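Local coordinates for protein flavodoxin (Fusobacterium nucleatum, PDB 6OHK) that binds flavin mononucleotide and probably carries electrons between redox partners, as flavodoxins do, at residues T132-I135 with F140-L143; E148-P151 with K156-G159. The protein carries 1 engineered substitution. One frame throughout, in Å; residues are numbered along the deposited sequence.

How the interactions relate
Interaction 1 closes before interaction 2 opens, and strand 139-145, which supplies 140-143 to the first, is followed in the chain by helix 154-166, which supplies 156-159 to the second. Their centres lie about 16 Å apart, yet they meet where this strand packs on this helix: Leu143 CD1 is 3.7 Å from Arg157 O, and Leu143 CD2 is 3.9 Å from Ile158 CG1. They differ in their distance from the flavin. In interaction 1 the side chain of Ile134 stops about 8 Å from the FMN, near Cys101 of the binding site, whereas in interaction 2 Glu148 is hydrogen-bonded to the cofactor itself.

Interaction 1. Residues T132-I135 with F140-L143; sequences TSII and FIGL
A short antiparallel hairpin, strand 135-136 against the start of strand 139-145, is begun here by Ile135 and Phe140. They form a non-hydrogen-bonded pair with CA atoms 4.5 Å apart. One step outward, the backbone N of Ile141 donates a hydrogen bond to Ile134 O at 2.9 Å, and a weaker CA-H...O contact from Phe140 CA reaches the same oxygen at 3.3 Å.

Most of the side chains around this carbonyl are apolar. The CD1-CE1 side of the Phe140 ring meets Ile134, whose CD1 comes within 3.6 Å of Phe140 CD1. Ile135 CG1 approaches the same ring atom at 3.8 Å, and both branches arrive obliquely to the ring. Thr132 OG1 lies further off, at the ring edge. Ile141 crosses Ile134 at about a right angle, its CD1 4.0 Å from Ile134 CB. Its CG1 sits between the backbone N and the carbonyl carbon (chi1 62°), which lays CG1 and CD1 across Ile134. A branched side chain suits Ile141, since CG1 and CG2 flank Ile134 O, each at 3.5 Å; that oxygen also lies in plane at the edge of the Phe140 ring.

The approach to the strand is shaped by an ST turn: Thr132 OG1 accepts from the N of Ile134 at 3.0 Å in a nearly straight bond. Elsewhere Phe140 meets Tyr127 edge-to-face, and Ile134 and Ile141 pack on Ile104 of helix 103-113. Loop 132-135 and its hairpin lie in the insertion that splits the last strand, between 117-118 and 139-145, the hallmark of long-chain flavodoxins.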
loop_
_atom_site.group_PDB
_atom_site.type_symbol
_atom_site.label_atom_id
_atom_site.label_comp_id
_atom_site.label_asym_id
_atom_site.label_seq_id
_atom_site.Cartn_x
_atom_site.Cartn_y
_atom_site.Cartn_z
ATOM N N THR A 132 -5.842 -11.144 -12.594
ATOM C CA THR A 132 -5.240 -10.440 -11.470
ATOM C C THR A 132 -4.559 -11.438 -10.555
ATOM O O THR A 132 -4.983 -12.593 -10.433
ATOM C CB THR A 132 -6.251 -9.613 -10.692
ATOM O OG1 THR A 132 -5.577 -8.874 -9.674
ATOM C CG2 THR A 132 -7.307 -10.448 -10.083
ATOM N N SER A 133 -3.511 -10.960 -9.894
ATOM C CA SER A 133 -2.871 -11.668 -8.800
ATOM C C SER A 133 -3.059 -10.960 -7.470
ATOM O O SER A 133 -2.445 -11.374 -6.481
ATOM C CB SER A 133 -1.384 -11.807 -9.075
ATOM O OG SER A 133 -1.166 -12.573 -10.253
ATOM N N ILE A 134 -3.904 -9.938 -7.396
ATOM C CA ILE A 134 -4.062 -9.173 -6.161
ATOM C C ILE A 134 -5.470 -9.234 -5.598
ATOM O O ILE A 134 -5.910 -8.322 -4.901
ATOM C CB ILE A 134 -3.584 -7.715 -6.306
ATOM C CG1 ILE A 134 -4.334 -6.957 -7.402
ATOM C CG2 ILE A 134 -2.073 -7.685 -6.517
ATOM C CD1 ILE A 134 -4.379 -5.491 -7.145
ATOM N N ILE A 135 -6.185 -10.336 -5.858
ATOM C CA ILE A 135 -7.468 -10.601 -5.223
ATOM C C ILE A 135 -7.352 -11.700 -4.169
ATOM O O ILE A 135 -6.721 -12.744 -4.385
ATOM C CB ILE A 135 -8.532 -10.937 -6.279
ATOM C CG1 ILE A 135 -8.947 -9.666 -7.020
ATOM C CG2 ILE A 135 -9.768 -11.616 -5.641
ATOM C CD1 ILE A 135 -10.024 -9.903 -8.104
ATOM N N PHE A 140 -9.805 -6.762 -3.969
ATOM C CA PHE A 140 -8.400 -6.389 -4.033
ATOM C C PHE A 140 -7.814 -6.317 -2.624
ATOM O O PHE A 140 -8.471 -5.849 -1.693
ATOM C CB PHE A 140 -8.259 -5.025 -4.698
ATOM C CG PHE A 140 -8.445 -5.014 -6.187
ATOM C CD1 PHE A 140 -7.936 -6.014 -7.017
ATOM C CD2 PHE A 140 -9.090 -3.924 -6.775
ATOM C CE1 PHE A 140 -8.096 -5.947 -8.405
ATOM C CE2 PHE A 140 -9.238 -3.858 -8.162
ATOM C CZ PHE A 140 -8.737 -4.860 -8.956
ATOM N N ILE A 141 -6.558 -6.764 -2.499
ATOM C CA ILE A 141 -5.883 -6.863 -1.214
ATOM C C ILE A 141 -5.385 -5.519 -0.678
ATOM O O ILE A 141 -4.732 -5.494 0.381
ATOM C CB ILE A 141 -4.743 -7.888 -1.268
ATOM C CG1 ILE A 141 -3.656 -7.490 -2.288
ATOM C CG2 ILE A 141 -5.322 -9.279 -1.541
ATOM C CD1 ILE A 141 -2.594 -8.483 -2.513
ATOM N N GLY A 142 -5.707 -4.421 -1.340
ATOM C CA GLY A 142 -5.361 -3.097 -0.863
ATOM C C GLY A 142 -6.063 -2.070 -1.707
ATOM O O GLY A 142 -6.952 -2.389 -2.509
ATOM N N LEU A 143 -5.622 -0.838 -1.568
ATOM C CA LEU A 143 -6.137 0.254 -2.365
ATOM C C LEU A 143 -5.435 0.279 -3.708
ATOM O O LEU A 143 -4.198 0.312 -3.756
ATOM C CB LEU A 143 -5.886 1.557 -1.626
ATOM C CG LEU A 143 -6.425 2.814 -2.258
ATOM C CD1 LEU A 143 -7.943 2.746 -2.393
ATOM C CD2 LEU A 143 -5.986 4.006 -1.497
#

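Interaction 2. Residues E148-P151 with K156-G159; sequences ENQP and KRIG. With FMN (flavin mononucleotide), chain B.
Gln150 sets CG beside its backbone N and opposite the carbonyl carbon, then runs out extended (chi2 176°), while Arg157 chooses the same first turn and stays extended from CG to NE; the two chains meet at about a right angle, the amide oxygen meeting the guanidinium edge. Arg157 grips end-on with both terminal nitrogens, and both bonds go to one atom. NH1 donates to Gln150 OE1 at 2.8 Å, and NH2 donates to Gln150 OE1 at 3.0 Å. The oxygen lies close to the guanidinium plane, but the amide plane is turned well away from it. Both nitrogens reach OE1 from the same face of the amide, NH1 36° and NH2 50° out of the carbonyl plane and not along a lone pair, through distinctly bent bonds.

A water reinforces the bridge: it accepts from Arg157 NH1 at 2.9 Å and donates to Gln150 O at 3.0 Å, tying side chain and backbone of Gln150 to the same arginine. Gln93 NE2 gives OE1 a further bond, and Gln150 NE2 donates to Gly126 O, which together should fix the rotation of the amide. An amide suits this post because its two ends can accept and donate at once; the nearby positive charge probably polarises its carbonyl.

Two residues back, Glu148 turns to the cofactor, its OE2 accepting from the ribityl hydroxyl O3' of FMN at 2.7 Å. The loop 148-151 is thus anchored by Arg157 to helix 154-166 while it contacts the ribityl chain. A loop leading from the last strand to the C-terminal helix in this way belongs to the alternating alpha/beta flavodoxin fold.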
loop_
_atom_site.group_PDB
_atom_site.type_symbol
_atom_site.label_atom_id
_atom_site.label_comp_id
_atom_site.label_asym_id
_atom_site.label_seq_id
_atom_site.Cartn_x
_atom_site.Cartn_y
_atom_site.Cartn_z
ATOM N N GLU A 148 -3.253 7.381 -14.235
ATOM C CA GLU A 148 -3.234 7.612 -15.672
ATOM C C GLU A 148 -4.646 7.663 -16.230
ATOM O O GLU A 148 -4.939 8.490 -17.112
ATOM C CB GLU A 148 -2.406 6.528 -16.350
ATOM C CG GLU A 148 -0.904 6.589 -15.934
ATOM C CD GLU A 148 -0.058 5.622 -16.723
ATOM O OE1 GLU A 148 -0.060 5.729 -17.963
ATOM O OE2 GLU A 148 0.581 4.739 -16.123
ATOM N N ASN A 149 -5.515 6.779 -15.782
ATOM C CA ASN A 149 -6.840 6.634 -16.358
ATOM C C ASN A 149 -7.952 7.074 -15.441
ATOM O O ASN A 149 -9.035 7.433 -15.927
ATOM C CB ASN A 149 -7.105 5.175 -16.740
ATOM C CG ASN A 149 -6.069 4.657 -17.667
ATOM O OD1 ASN A 149 -5.924 5.176 -18.799
ATOM N ND2 ASN A 149 -5.331 3.639 -17.242
ATOM N N GLN A 150 -7.749 7.029 -14.121
ATOM C CA GLN A 150 -8.815 7.361 -13.175
ATOM C C GLN A 150 -8.340 8.353 -12.118
ATOM O O GLN A 150 -8.638 8.195 -10.934
ATOM C CB GLN A 150 -9.366 6.100 -12.527
ATOM C CG GLN A 150 -9.979 5.145 -13.541
ATOM C CD GLN A 150 -10.457 3.844 -12.941
ATOM O OE1 GLN A 150 -9.930 3.367 -11.934
ATOM N NE2 GLN A 150 -11.419 3.209 -13.618
ATOM N N PRO A 151 -7.646 9.415 -12.507
ATOM C CA PRO A 151 -7.131 10.331 -11.471
ATOM C C PRO A 151 -8.231 10.998 -10.681
ATOM O O PRO A 151 -8.029 11.327 -9.498
ATOM C CB PRO A 151 -6.305 11.341 -12.275
ATOM C CG PRO A 151 -6.914 11.300 -13.633
ATOM C CD PRO A 151 -7.304 9.865 -13.872
ATOM N N LYS A 156 -11.344 10.427 -3.431
ATOM C CA LYS A 156 -12.360 9.688 -2.692
ATOM C C LYS A 156 -11.890 8.278 -2.369
ATOM O O LYS A 156 -12.165 7.744 -1.278
ATOM C CB LYS A 156 -13.677 9.649 -3.465
ATOM C CG LYS A 156 -14.749 8.786 -2.817
ATOM C CD LYS A 156 -16.063 8.872 -3.574
ATOM C CE LYS A 156 -17.248 8.856 -2.625
ATOM N NZ LYS A 156 -17.287 7.631 -1.783
ATOM N N ARG A 157 -11.168 7.651 -3.302
ATOM C CA ARG A 157 -10.662 6.312 -3.017
ATOM C C ARG A 157 -9.761 6.328 -1.797
ATOM O O ARG A 157 -9.907 5.488 -0.894
ATOM C CB ARG A 157 -9.926 5.734 -4.215
ATOM C CG ARG A 157 -10.841 5.219 -5.307
ATOM C CD ARG A 157 -10.099 4.787 -6.541
ATOM N NE ARG A 157 -10.977 4.069 -7.452
ATOM C CZ ARG A 157 -10.653 3.748 -8.698
ATOM N NH1 ARG A 157 -9.520 4.156 -9.235
ATOM N NH2 ARG A 157 -11.481 3.009 -9.407
ATOM N N ILE A 158 -8.851 7.283 -1.733
ATOM C CA ILE A 158 -7.949 7.376 -0.589
ATOM C C ILE A 158 -8.716 7.736 0.677
ATOM O O ILE A 158 -8.511 7.123 1.726
ATOM C CB ILE A 158 -6.816 8.375 -0.868
ATOM C CG1 ILE A 158 -5.920 7.888 -2.006
ATOM C CG2 ILE A 158 -6.004 8.622 0.406
ATOM C CD1 ILE A 158 -4.871 8.884 -2.418
ATOM N N GLY A 159 -9.557 8.772 0.624
ATOM C CA GLY A 159 -10.245 9.204 1.839
ATOM C C GLY A 159 -11.101 8.109 2.432
ATOM O O GLY A 159 -11.103 7.894 3.645
HETATM N N1 FMN B . 1.223 -0.525 -13.904
HETATM C C2 FMN B . 0.595 -1.717 -13.511
HETATM O O2 FMN B . -0.468 -1.712 -12.986
HETATM N N3 FMN B . 1.273 -2.953 -13.800
HETATM C C4 FMN B . 2.483 -3.062 -14.429
HETATM O O4 FMN B . 2.953 -4.168 -14.604
HETATM C C4A FMN B . 3.087 -1.841 -14.835
HETATM N N5 FMN B . 4.315 -1.887 -15.492
HETATM C C5A FMN B . 4.828 -0.634 -15.929
HETATM C C6 FMN B . 5.997 -0.638 -16.714
HETATM C C7 FMN B . 6.541 0.555 -17.143
HETATM C C7M FMN B . 7.860 0.412 -17.919
HETATM C C8 FMN B . 5.885 1.753 -16.895
HETATM C C8M FMN B . 6.539 3.039 -17.353
HETATM C C9 FMN B . 4.725 1.757 -16.125
HETATM C C9A FMN B . 4.193 0.575 -15.677
HETATM N N10 FMN B . 2.980 0.598 -14.876
HETATM C C10 FMN B . 2.436 -0.619 -14.529
HETATM C "C1'" FMN B . 2.309 1.859 -14.565
HETATM C "C2'" FMN B . 3.007 2.597 -13.383
HETATM O "O2'" FMN B . 3.031 1.817 -12.202
HETATM C "C3'" FMN B . 2.221 3.883 -13.074
HETATM O "O3'" FMN B . 2.399 4.756 -14.172
HETATM C "C4'" FMN B . 2.571 4.601 -11.772
HETATM O "O4'" FMN B . 1.645 5.667 -11.591
HETATM C "C5'" FMN B . 3.992 5.150 -11.754
HETATM O "O5'" FMN B . 4.253 5.621 -10.441
HETATM P P FMN B . 5.572 6.490 -10.140
HETATM O O1P FMN B . 5.450 6.799 -8.665
HETATM O O2P FMN B . 6.802 5.715 -10.468
HETATM O O3P FMN B . 5.482 7.754 -11.003
HETATM O O HOH W 1 -7.440 6.219 -9.065
#